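Local coordinates for pectate lyase 47 (Bacillus sp. TS-47, PDB 1VBL), which probably cleaves pectate by calcium-dependent beta-elimination, as a secreted, thermostable lyase of polysaccharide lyase family 1, at residues 344-354 / 380-388; 90-99 / 219-227. All coordinates share one frame; numbering follows the deposited sequence.

Contact 1. Residues 344-354 / 380-388; sequences VWSKNEESMYE and LQLKKEVTW
M352 and K383 meet through a parallel ladder: M352 N donates to K383 O (3.1 Å), K383 N donates to E350 O (3.0 Å), and E385 N donates to M352 O. Side chains alternate about this ladder. S351 and K383 share one face, where S351 OG gives its proton to the anti lone pair of E385 OE2 at 2.6 Å; a small hydroxyl suits so close an approach. On the opposite face lie M352 and K384, and L382 sets CD2 against M352 SD (3.4 Å). V386 CG2 rests over one face of the Y353 ring, a CH-pi contact 3.8 Å from its centroid. The pairing adds the short strand 383-384 beside strand 351-361, itself parallel to strand 322-332 of the right-handed parallel beta-helix characteristic of pectate lyases. K384 is long enough to curl back: the bend at chi3 (-73°) turns NZ onto E354, in a salt bridge to OE1 (3.0 Å), met from above the carboxylate plane, and a hydrogen bond to its backbone O (3.1 Å). D369 forms a second salt bridge with this ammonium. A methionine in place of K384 would probably leave E354 and D369 without their shared positive partner. The E354 carboxylate is positioned in turn by T357 and by backbone N atoms of L370 and V371 in helix 370-377. Before the ladder begins, a water bridges the two backbones, accepting from E350 N and donating to Q381 O. Further out, L380 pushes CD2 toward V344 CG1 (4.1 Å), and the S346 hydroxyl bonds to E350 OE2, which also accepts from F320 N.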
loop_
_atom_site.group_PDB
_atom_site.type_symbol
_atom_site.label_atom_id
_atom_site.label_comp_id
_atom_site.label_asym_id
_atom_site.label_seq_id
_atom_site.Cartn_x
_atom_site.Cartn_y
_atom_site.Cartn_z
ATOM N N VAL A 344 10.612 11.340 -11.341
ATOM C CA VAL A 344 10.039 10.864 -12.594
ATOM C C VAL A 344 10.738 9.628 -13.144
ATOM O O VAL A 344 11.966 9.565 -13.193
ATOM C CB VAL A 344 10.073 11.975 -13.671
ATOM C CG1 VAL A 344 9.417 11.479 -14.955
ATOM C CG2 VAL A 344 9.363 13.220 -13.154
ATOM N N TRP A 345 9.941 8.645 -13.551
ATOM C CA TRP A 345 10.465 7.408 -14.118
ATOM C C TRP A 345 9.825 7.193 -15.490
ATOM O O TRP A 345 8.836 6.472 -15.619
ATOM C CB TRP A 345 10.136 6.211 -13.218
ATOM C CG TRP A 345 10.398 6.425 -11.751
ATOM C CD1 TRP A 345 9.519 6.907 -10.820
ATOM C CD2 TRP A 345 11.612 6.144 -11.047
ATOM N NE1 TRP A 345 10.112 6.940 -9.580
ATOM C CE2 TRP A 345 11.396 6.479 -9.691
ATOM C CE3 TRP A 345 12.864 5.644 -11.430
ATOM C CZ2 TRP A 345 12.386 6.327 -8.715
ATOM C CZ3 TRP A 345 13.848 5.493 -10.459
ATOM C CH2 TRP A 345 13.602 5.835 -9.117
ATOM N N SER A 346 10.388 7.830 -16.512
ATOM C CA SER A 346 9.866 7.706 -17.869
ATOM C C SER A 346 10.893 8.197 -18.880
ATOM O O SER A 346 11.916 8.761 -18.507
ATOM C CB SER A 346 8.584 8.529 -18.017
ATOM O OG SER A 346 8.074 8.451 -19.338
ATOM N N LYS A 347 10.613 7.975 -20.160
ATOM C CA LYS A 347 11.503 8.421 -21.225
ATOM C C LYS A 347 10.850 9.564 -21.988
ATOM O O LYS A 347 11.464 10.170 -22.864
ATOM C CB LYS A 347 11.810 7.270 -22.183
ATOM C CG LYS A 347 12.585 6.136 -21.537
ATOM C CD LYS A 347 12.866 5.018 -22.522
ATOM C CE LYS A 347 13.692 3.919 -21.869
ATOM N NZ LYS A 347 14.010 2.824 -22.825
ATOM N N ASN A 348 9.603 9.865 -21.645
ATOM C CA ASN A 348 8.881 10.940 -22.315
ATOM C C ASN A 348 8.510 12.058 -21.361
ATOM O O ASN A 348 8.572 11.897 -20.141
ATOM C CB ASN A 348 7.597 10.406 -22.950
ATOM C CG ASN A 348 7.861 9.363 -24.008
ATOM O OD1 ASN A 348 8.548 9.623 -24.993
ATOM N ND2 ASN A 348 7.312 8.172 -23.811
ATOM N N GLU A 349 8.138 13.198 -21.931
ATOM C CA GLU A 349 7.699 14.331 -21.135
ATOM C C GLU A 349 6.314 13.947 -20.649
ATOM O O GLU A 349 5.354 14.017 -21.412
ATOM C CB GLU A 349 7.560 15.589 -21.988
ATOM C CG GLU A 349 8.767 16.488 -22.020
ATOM C CD GLU A 349 8.395 17.900 -22.443
ATOM O OE1 GLU A 349 7.822 18.062 -23.542
ATOM O OE2 GLU A 349 8.669 18.844 -21.673
ATOM N N GLU A 350 6.208 13.528 -19.396
ATOM C CA GLU A 350 4.908 13.154 -18.861
ATOM C C GLU A 350 4.161 14.418 -18.467
ATOM O O GLU A 350 4.759 15.488 -18.326
ATOM C CB GLU A 350 5.066 12.246 -17.642
ATOM C CG GLU A 350 5.730 10.900 -17.919
ATOM C CD GLU A 350 4.976 10.052 -18.934
ATOM O OE1 GLU A 350 3.789 10.344 -19.205
ATOM O OE2 GLU A 350 5.570 9.082 -19.452
ATOM N N SER A 351 2.852 14.300 -18.300
ATOM C CA SER A 351 2.042 15.441 -17.912
ATOM C C SER A 351 1.391 15.167 -16.565
ATOM O O SER A 351 1.032 14.033 -16.253
ATOM C CB SER A 351 0.941 15.701 -18.945
ATOM O OG SER A 351 1.479 16.060 -20.205
ATOM N N MET A 352 1.264 16.208 -15.759
ATOM C CA MET A 352 0.603 16.083 -14.472
ATOM C C MET A 352 0.126 17.470 -14.109
ATOM O O MET A 352 0.624 18.466 -14.635
ATOM C CB MET A 352 1.554 15.540 -13.390
ATOM C CG MET A 352 2.390 16.573 -12.641
ATOM S SD MET A 352 3.320 15.849 -11.237
ATOM C CE MET A 352 2.144 16.010 -9.903
ATOM N N TYR A 353 -0.874 17.542 -13.248
ATOM C CA TYR A 353 -1.344 18.838 -12.822
ATOM C C TYR A 353 -1.152 18.879 -11.324
ATOM O O TYR A 353 -1.336 17.875 -10.633
ATOM C CB TYR A 353 -2.814 19.062 -13.168
ATOM C CG TYR A 353 -3.218 20.490 -12.910
ATOM C CD1 TYR A 353 -2.658 21.532 -13.650
ATOM C CD2 TYR A 353 -4.103 20.811 -11.888
ATOM C CE1 TYR A 353 -2.969 22.859 -13.374
ATOM C CE2 TYR A 353 -4.422 22.137 -11.601
ATOM C CZ TYR A 353 -3.850 23.155 -12.347
ATOM O OH TYR A 353 -4.150 24.469 -12.060
ATOM N N GLU A 354 -0.766 20.043 -10.826
ATOM C CA GLU A 354 -0.522 20.215 -9.409
ATOM C C GLU A 354 -0.851 21.647 -9.033
ATOM O O GLU A 354 -0.498 22.583 -9.754
ATOM C CB GLU A 354 0.947 19.928 -9.101
ATOM C CG GLU A 354 1.340 20.226 -7.667
ATOM C CD GLU A 354 2.500 21.192 -7.569
ATOM O OE1 GLU A 354 3.038 21.595 -8.623
ATOM O OE2 GLU A 354 2.877 21.549 -6.433
ATOM N N LEU A 380 15.108 15.386 -17.364
ATOM C CA LEU A 380 13.833 15.120 -18.023
ATOM C C LEU A 380 12.773 16.014 -17.400
ATOM O O LEU A 380 12.515 15.937 -16.200
ATOM C CB LEU A 380 13.432 13.650 -17.864
ATOM C CG LEU A 380 12.075 13.290 -18.481
ATOM C CD1 LEU A 380 12.073 13.651 -19.964
ATOM C CD2 LEU A 380 11.793 11.813 -18.292
ATOM N N GLN A 381 12.159 16.858 -18.224
ATOM C CA GLN A 381 11.145 17.795 -17.757
ATOM C C GLN A 381 9.744 17.218 -17.618
ATOM O O GLN A 381 9.369 16.254 -18.288
ATOM C CB GLN A 381 11.101 19.009 -18.683
ATOM C CG GLN A 381 12.414 19.766 -18.737
ATOM C CD GLN A 381 12.751 20.424 -17.418
ATOM O OE1 GLN A 381 12.178 21.457 -17.060
ATOM N NE2 GLN A 381 13.678 19.823 -16.678
ATOM N N LEU A 382 8.974 17.835 -16.733
ATOM C CA LEU A 382 7.608 17.430 -16.468
ATOM C C LEU A 382 6.721 18.582 -16.922
ATOM O O LEU A 382 6.969 19.735 -16.575
ATOM C CB LEU A 382 7.437 17.179 -14.968
ATOM C CG LEU A 382 6.126 16.593 -14.451
ATOM C CD1 LEU A 382 5.845 15.262 -15.133
ATOM C CD2 LEU A 382 6.226 16.412 -12.937
ATOM N N LYS A 383 5.696 18.277 -17.706
ATOM C CA LYS A 383 4.799 19.315 -18.190
ATOM C C LYS A 383 3.590 19.471 -17.277
ATOM O O LYS A 383 2.868 18.508 -17.027
ATOM C CB LYS A 383 4.323 18.985 -19.605
ATOM C CG LYS A 383 5.443 18.902 -20.629
ATOM C CD LYS A 383 4.903 18.675 -22.035
ATOM C CE LYS A 383 4.164 17.352 -22.150
ATOM N NZ LYS A 383 3.713 17.091 -23.547
ATOM N N LYS A 384 3.380 20.678 -16.765
ATOM C CA LYS A 384 2.226 20.915 -15.909
ATOM C C LYS A 384 1.091 21.355 -16.815
ATOM O O LYS A 384 1.139 22.433 -17.412
ATOM C CB LYS A 384 2.503 22.003 -14.866
ATOM C CG LYS A 384 1.254 22.365 -14.063
ATOM C CD LYS A 384 1.515 23.377 -12.954
ATOM C CE LYS A 384 2.273 22.759 -11.797
ATOM N NZ LYS A 384 2.254 23.661 -10.612
ATOM N N GLU A 385 0.076 20.509 -16.930
ATOM C CA GLU A 385 -1.063 20.818 -17.774
ATOM C C GLU A 385 -2.240 19.926 -17.406
ATOM O O GLU A 385 -2.062 18.833 -16.867
ATOM C CB GLU A 385 -0.697 20.612 -19.249
ATOM C CG GLU A 385 -0.583 19.155 -19.664
ATOM C CD GLU A 385 -0.295 18.987 -21.143
ATOM O OE1 GLU A 385 -0.912 19.710 -21.957
ATOM O OE2 GLU A 385 0.535 18.123 -21.495
ATOM N N VAL A 386 -3.442 20.405 -17.698
ATOM C CA VAL A 386 -4.654 19.654 -17.409
ATOM C C VAL A 386 -5.030 18.785 -18.602
ATOM O O VAL A 386 -5.363 19.302 -19.669
ATOM C CB VAL A 386 -5.833 20.600 -17.102
ATOM C CG1 VAL A 386 -7.103 19.794 -16.879
ATOM C CG2 VAL A 386 -5.515 21.449 -15.878
ATOM N N THR A 387 -4.960 17.470 -18.425
ATOM C CA THR A 387 -5.317 16.536 -19.489
ATOM C C THR A 387 -6.667 15.903 -19.177
ATOM O O THR A 387 -7.299 15.294 -20.039
ATOM C CB THR A 387 -4.265 15.422 -19.650
ATOM O OG1 THR A 387 -3.982 14.841 -18.372
ATOM C CG2 THR A 387 -2.983 15.982 -20.252
ATOM N N TRP A 388 -7.094 16.045 -17.927
ATOM C CA TRP A 388 -8.379 15.525 -17.479
ATOM C C TRP A 388 -8.794 16.322 -16.250
ATOM O O TRP A 388 -7.959 16.951 -15.599
ATOM C CB TRP A 388 -8.288 14.031 -17.139
ATOM C CG TRP A 388 -7.425 13.704 -15.946
ATOM C CD1 TRP A 388 -6.074 13.836 -15.851
ATOM C CD2 TRP A 388 -7.866 13.164 -14.690
ATOM N NE1 TRP A 388 -5.639 13.411 -14.617
ATOM C CE2 TRP A 388 -6.719 12.994 -13.885
ATOM C CE3 TRP A 388 -9.119 12.808 -14.169
ATOM C CZ2 TRP A 388 -6.784 12.481 -12.581
ATOM C CZ3 TRP A 388 -9.184 12.294 -12.869
ATOM C CH2 TRP A 388 -8.020 12.137 -12.094
HETATM O O HOH W 1 8.468 13.692 -17.708
#

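Contact 2. Residues 90-99 / 219-227; sequences FEAYLREYDP and TYFGRPFQQ
L94 O, near the end of helix 90-97, meets the edge of the F221 ring, with CE2 3.2 Å away, and also accepts a weak helical bond from D98 N. The same ring lies flat beneath the chain that leaves the helix: D98 CA sits over one face, 3.6 Å from the centroid, and P99 CD beside it over that face at 3.8 Å, both CH-pi contacts. A broad, flat phenylalanine suits this place, offering its face to C-H groups and its rim to a carbonyl. The ring projects from a type I' turn, Y220 to R223, whose middle residues F221 and G222 both have positive phi; W175 meets it edge-to-face. D98 spends OD1 on A100 N, capping the next helix. Farther up helix 90-97, F90 turns its edge into the face of Y220, a T-shaped pair with planes at 83° and CE1 3.5 Å from Y220 CZ. With its CG anti to the backbone N (chi1 -169°), F90 leans toward the hairpin, and its CZ also reaches F225 CZ at 3.8 Å, completing an aromatic cluster. Branched L94 serves two rings, laying CD1 over a face of F90 and bringing CD2 to Y220 CD2 (3.5 Å). The helix and the beta hairpin are thus joined without a single mutual hydrogen bond, so their fit depends on ring shape, dispersion and weak C-H contacts rather than on polar pairing.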
loop_
_atom_site.group_PDB
_atom_site.type_symbol
_atom_site.label_atom_id
_atom_site.label_comp_id
_atom_site.label_asym_id
_atom_site.label_seq_id
_atom_site.Cartn_x
_atom_site.Cartn_y
_atom_site.Cartn_z
ATOM N N PHE A 90 19.125 -20.831 5.588
ATOM C CA PHE A 90 19.503 -19.431 5.430
ATOM C C PHE A 90 21.005 -19.226 5.264
ATOM O O PHE A 90 21.445 -18.574 4.318
ATOM C CB PHE A 90 19.008 -18.607 6.623
ATOM C CG PHE A 90 19.123 -17.122 6.418
ATOM C CD1 PHE A 90 19.650 -16.308 7.414
ATOM C CD2 PHE A 90 18.698 -16.536 5.231
ATOM C CE1 PHE A 90 19.756 -14.933 7.228
ATOM C CE2 PHE A 90 18.797 -15.161 5.036
ATOM C CZ PHE A 90 19.328 -14.358 6.037
ATOM N N GLU A 91 21.790 -19.771 6.189
ATOM C CA GLU A 91 23.240 -19.627 6.118
ATOM C C GLU A 91 23.786 -20.145 4.795
ATOM O O GLU A 91 24.642 -19.510 4.177
ATOM C CB GLU A 91 23.908 -20.375 7.273
ATOM C CG GLU A 91 23.812 -19.663 8.608
ATOM C CD GLU A 91 24.391 -20.488 9.741
ATOM O OE1 GLU A 91 25.542 -20.959 9.608
ATOM O OE2 GLU A 91 23.694 -20.663 10.764
ATOM N N ALA A 92 23.287 -21.298 4.365
ATOM C CA ALA A 92 23.731 -21.893 3.110
ATOM C C ALA A 92 23.343 -20.992 1.944
ATOM O O ALA A 92 24.078 -20.875 0.964
ATOM C CB ALA A 92 23.110 -23.276 2.937
ATOM N N TYR A 93 22.184 -20.352 2.054
ATOM C CA TYR A 93 21.715 -19.460 1.004
ATOM C C TYR A 93 22.631 -18.245 0.945
ATOM O O TYR A 93 22.983 -17.770 -0.134
ATOM C CB TYR A 93 20.270 -19.031 1.283
ATOM C CG TYR A 93 19.643 -18.215 0.175
ATOM C CD1 TYR A 93 19.836 -16.835 0.103
ATOM C CD2 TYR A 93 18.858 -18.824 -0.807
ATOM C CE1 TYR A 93 19.262 -16.080 -0.917
ATOM C CE2 TYR A 93 18.282 -18.079 -1.831
ATOM C CZ TYR A 93 18.489 -16.708 -1.879
ATOM O OH TYR A 93 17.931 -15.967 -2.896
ATOM N N LEU A 94 23.017 -17.747 2.115
ATOM C CA LEU A 94 23.910 -16.598 2.199
ATOM C C LEU A 94 25.271 -16.920 1.587
ATOM O O LEU A 94 25.823 -16.121 0.827
ATOM C CB LEU A 94 24.089 -16.176 3.657
ATOM C CG LEU A 94 23.250 -14.998 4.162
ATOM C CD1 LEU A 94 21.832 -15.089 3.648
ATOM C CD2 LEU A 94 23.287 -14.982 5.685
ATOM N N ARG A 95 25.805 -18.091 1.918
ATOM C CA ARG A 95 27.105 -18.505 1.398
ATOM C C ARG A 95 27.074 -18.736 -0.108
ATOM O O ARG A 95 28.022 -18.410 -0.821
ATOM C CB ARG A 95 27.578 -19.792 2.088
ATOM C CG ARG A 95 27.976 -19.626 3.546
ATOM C CD ARG A 95 28.787 -20.829 4.028
ATOM N NE ARG A 95 28.001 -22.059 4.067
ATOM C CZ ARG A 95 27.129 -22.361 5.023
ATOM N NH1 ARG A 95 26.927 -21.523 6.032
ATOM N NH2 ARG A 95 26.452 -23.500 4.967
ATOM N N GLU A 96 25.975 -19.298 -0.589
ATOM C CA GLU A 96 25.824 -19.606 -2.004
ATOM C C GLU A 96 25.631 -18.405 -2.929
ATOM O O GLU A 96 26.240 -18.341 -3.999
ATOM C CB GLU A 96 24.645 -20.566 -2.195
ATOM C CG GLU A 96 24.410 -21.018 -3.635
ATOM C CD GLU A 96 25.422 -22.050 -4.104
ATOM O OE1 GLU A 96 25.351 -22.475 -5.279
ATOM O OE2 GLU A 96 26.286 -22.444 -3.296
ATOM N N TYR A 97 24.807 -17.450 -2.513
ATOM C CA TYR A 97 24.498 -16.312 -3.369
ATOM C C TYR A 97 25.098 -14.945 -3.055
ATOM O O TYR A 97 24.743 -13.957 -3.701
ATOM C CB TYR A 97 22.977 -16.197 -3.486
ATOM C CG TYR A 97 22.346 -17.473 -3.997
ATOM C CD1 TYR A 97 22.592 -17.920 -5.297
ATOM C CD2 TYR A 97 21.535 -18.256 -3.173
ATOM C CE1 TYR A 97 22.048 -19.114 -5.765
ATOM C CE2 TYR A 97 20.983 -19.453 -3.632
ATOM C CZ TYR A 97 21.243 -19.876 -4.928
ATOM O OH TYR A 97 20.696 -21.051 -5.398
ATOM N N ASP A 98 25.998 -14.882 -2.080
ATOM C CA ASP A 98 26.642 -13.620 -1.734
ATOM C C ASP A 98 27.202 -13.013 -3.024
ATOM O O ASP A 98 27.845 -13.708 -3.813
ATOM C CB ASP A 98 27.787 -13.868 -0.748
ATOM C CG ASP A 98 28.336 -12.583 -0.154
ATOM O OD1 ASP A 98 28.567 -11.618 -0.912
ATOM O OD2 ASP A 98 28.544 -12.543 1.075
ATOM N N PRO A 99 26.962 -11.712 -3.259
ATOM C CA PRO A 99 27.460 -11.048 -4.471
ATOM C C PRO A 99 28.966 -11.230 -4.619
ATOM O O PRO A 99 29.498 -11.275 -5.731
ATOM C CB PRO A 99 27.097 -9.581 -4.241
ATOM C CG PRO A 99 25.898 -9.656 -3.363
ATOM C CD PRO A 99 26.243 -10.758 -2.395
ATOM N N THR A 219 21.117 -6.595 8.157
ATOM C CA THR A 219 21.708 -6.418 6.843
ATOM C C THR A 219 22.426 -7.691 6.405
ATOM O O THR A 219 23.061 -8.367 7.216
ATOM C CB THR A 219 22.724 -5.255 6.856
ATOM O OG1 THR A 219 22.044 -4.033 7.171
ATOM C CG2 THR A 219 23.406 -5.117 5.505
ATOM N N TYR A 220 22.298 -8.017 5.124
ATOM C CA TYR A 220 22.950 -9.185 4.546
ATOM C C TYR A 220 23.426 -8.806 3.154
ATOM O O TYR A 220 22.737 -8.080 2.433
ATOM C CB TYR A 220 21.988 -10.374 4.461
ATOM C CG TYR A 220 21.561 -10.900 5.812
ATOM C CD1 TYR A 220 20.327 -10.552 6.358
ATOM C CD2 TYR A 220 22.410 -11.718 6.560
ATOM C CE1 TYR A 220 19.947 -11.005 7.620
ATOM C CE2 TYR A 220 22.042 -12.175 7.821
ATOM C CZ TYR A 220 20.810 -11.815 8.345
ATOM O OH TYR A 220 20.438 -12.270 9.589
ATOM N N PHE A 221 24.606 -9.292 2.780
ATOM C CA PHE A 221 25.174 -8.978 1.475
ATOM C C PHE A 221 25.410 -7.475 1.390
ATOM O O PHE A 221 25.475 -6.906 0.301
ATOM C CB PHE A 221 24.224 -9.408 0.354
ATOM C CG PHE A 221 24.038 -10.896 0.241
ATOM C CD1 PHE A 221 23.098 -11.419 -0.640
ATOM C CD2 PHE A 221 24.810 -11.776 0.998
ATOM C CE1 PHE A 221 22.924 -12.795 -0.769
ATOM C CE2 PHE A 221 24.645 -13.154 0.879
ATOM C CZ PHE A 221 23.700 -13.665 -0.009
ATOM N N GLY A 222 25.530 -6.835 2.548
ATOM C CA GLY A 222 25.758 -5.402 2.578
ATOM C C GLY A 222 24.547 -4.589 2.157
ATOM O O GLY A 222 24.677 -3.410 1.824
ATOM N N ARG A 223 23.373 -5.218 2.163
ATOM C CA ARG A 223 22.133 -4.544 1.788
ATOM C C ARG A 223 21.084 -4.738 2.882
ATOM O O ARG A 223 21.061 -5.766 3.558
ATOM C CB ARG A 223 21.587 -5.109 0.469
ATOM C CG ARG A 223 22.575 -5.124 -0.689
ATOM C CD ARG A 223 23.155 -3.747 -0.939
ATOM N NE ARG A 223 22.118 -2.755 -1.193
ATOM C CZ ARG A 223 22.154 -1.513 -0.721
ATOM N NH1 ARG A 223 23.175 -1.120 0.030
ATOM N NH2 ARG A 223 21.172 -0.666 -0.996
ATOM N N PRO A 224 20.204 -3.745 3.078
ATOM C CA PRO A 224 19.179 -3.901 4.113
ATOM C C PRO A 224 18.303 -5.115 3.810
ATOM O O PRO A 224 17.895 -5.327 2.668
ATOM C CB PRO A 224 18.412 -2.577 4.047
ATOM C CG PRO A 224 18.610 -2.132 2.625
ATOM C CD PRO A 224 20.059 -2.459 2.374
ATOM N N PHE A 225 18.035 -5.916 4.835
ATOM C CA PHE A 225 17.224 -7.117 4.679
ATOM C C PHE A 225 15.753 -6.711 4.625
ATOM O O PHE A 225 15.042 -6.751 5.631
ATOM C CB PHE A 225 17.485 -8.065 5.851
ATOM C CG PHE A 225 17.078 -9.482 5.587
ATOM C CD1 PHE A 225 17.484 -10.133 4.423
ATOM C CD2 PHE A 225 16.304 -10.179 6.508
ATOM C CE1 PHE A 225 17.124 -11.459 4.181
ATOM C CE2 PHE A 225 15.939 -11.501 6.276
ATOM C CZ PHE A 225 16.352 -12.142 5.108
ATOM N N GLN A 226 15.315 -6.318 3.433
ATOM C CA GLN A 226 13.948 -5.864 3.204
ATOM C C GLN A 226 12.912 -6.985 3.197
ATOM O O GLN A 226 12.638 -7.601 2.166
ATOM C CB GLN A 226 13.905 -5.063 1.895
ATOM C CG GLN A 226 14.823 -3.846 1.943
ATOM C CD GLN A 226 14.901 -3.071 0.639
ATOM O OE1 GLN A 226 15.534 -2.016 0.581
ATOM N NE2 GLN A 226 14.267 -3.586 -0.411
ATOM N N GLN A 227 12.338 -7.233 4.368
ATOM C CA GLN A 227 11.331 -8.271 4.531
ATOM C C GLN A 227 9.913 -7.743 4.338
ATOM O O GLN A 227 8.943 -8.504 4.388
ATOM C CB GLN A 227 11.469 -8.911 5.912
ATOM C CG GLN A 227 12.737 -9.739 6.066
ATOM C CD GLN A 227 12.804 -10.440 7.407
ATOM O OE1 GLN A 227 13.233 -9.861 8.406
ATOM N NE2 GLN A 227 12.359 -11.688 7.438
#

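From the N terminus the chain passes several strands and helices before it reaches helix 90-97; 119 residues separate segment 90-99 from segment 219-227, and contact 2 closes that loop, which includes the calcium ligand D190, while the other two, D229 and D233, follow shortly after. The chain then continues through the strands of the beta-helix to strand 342-345, where contact 1 opens. Its loop is far shorter, 25 residues, and includes helix 370-377. The two loops stand in series, neither crossing nor nesting. Contact 2 ties a peripheral helix to a hairpin; contact 1 joins the chain on both sides of helix 370-377 at the edge of the beta-helix. Their centres lie 38 Å apart, and both are away from the calcium site.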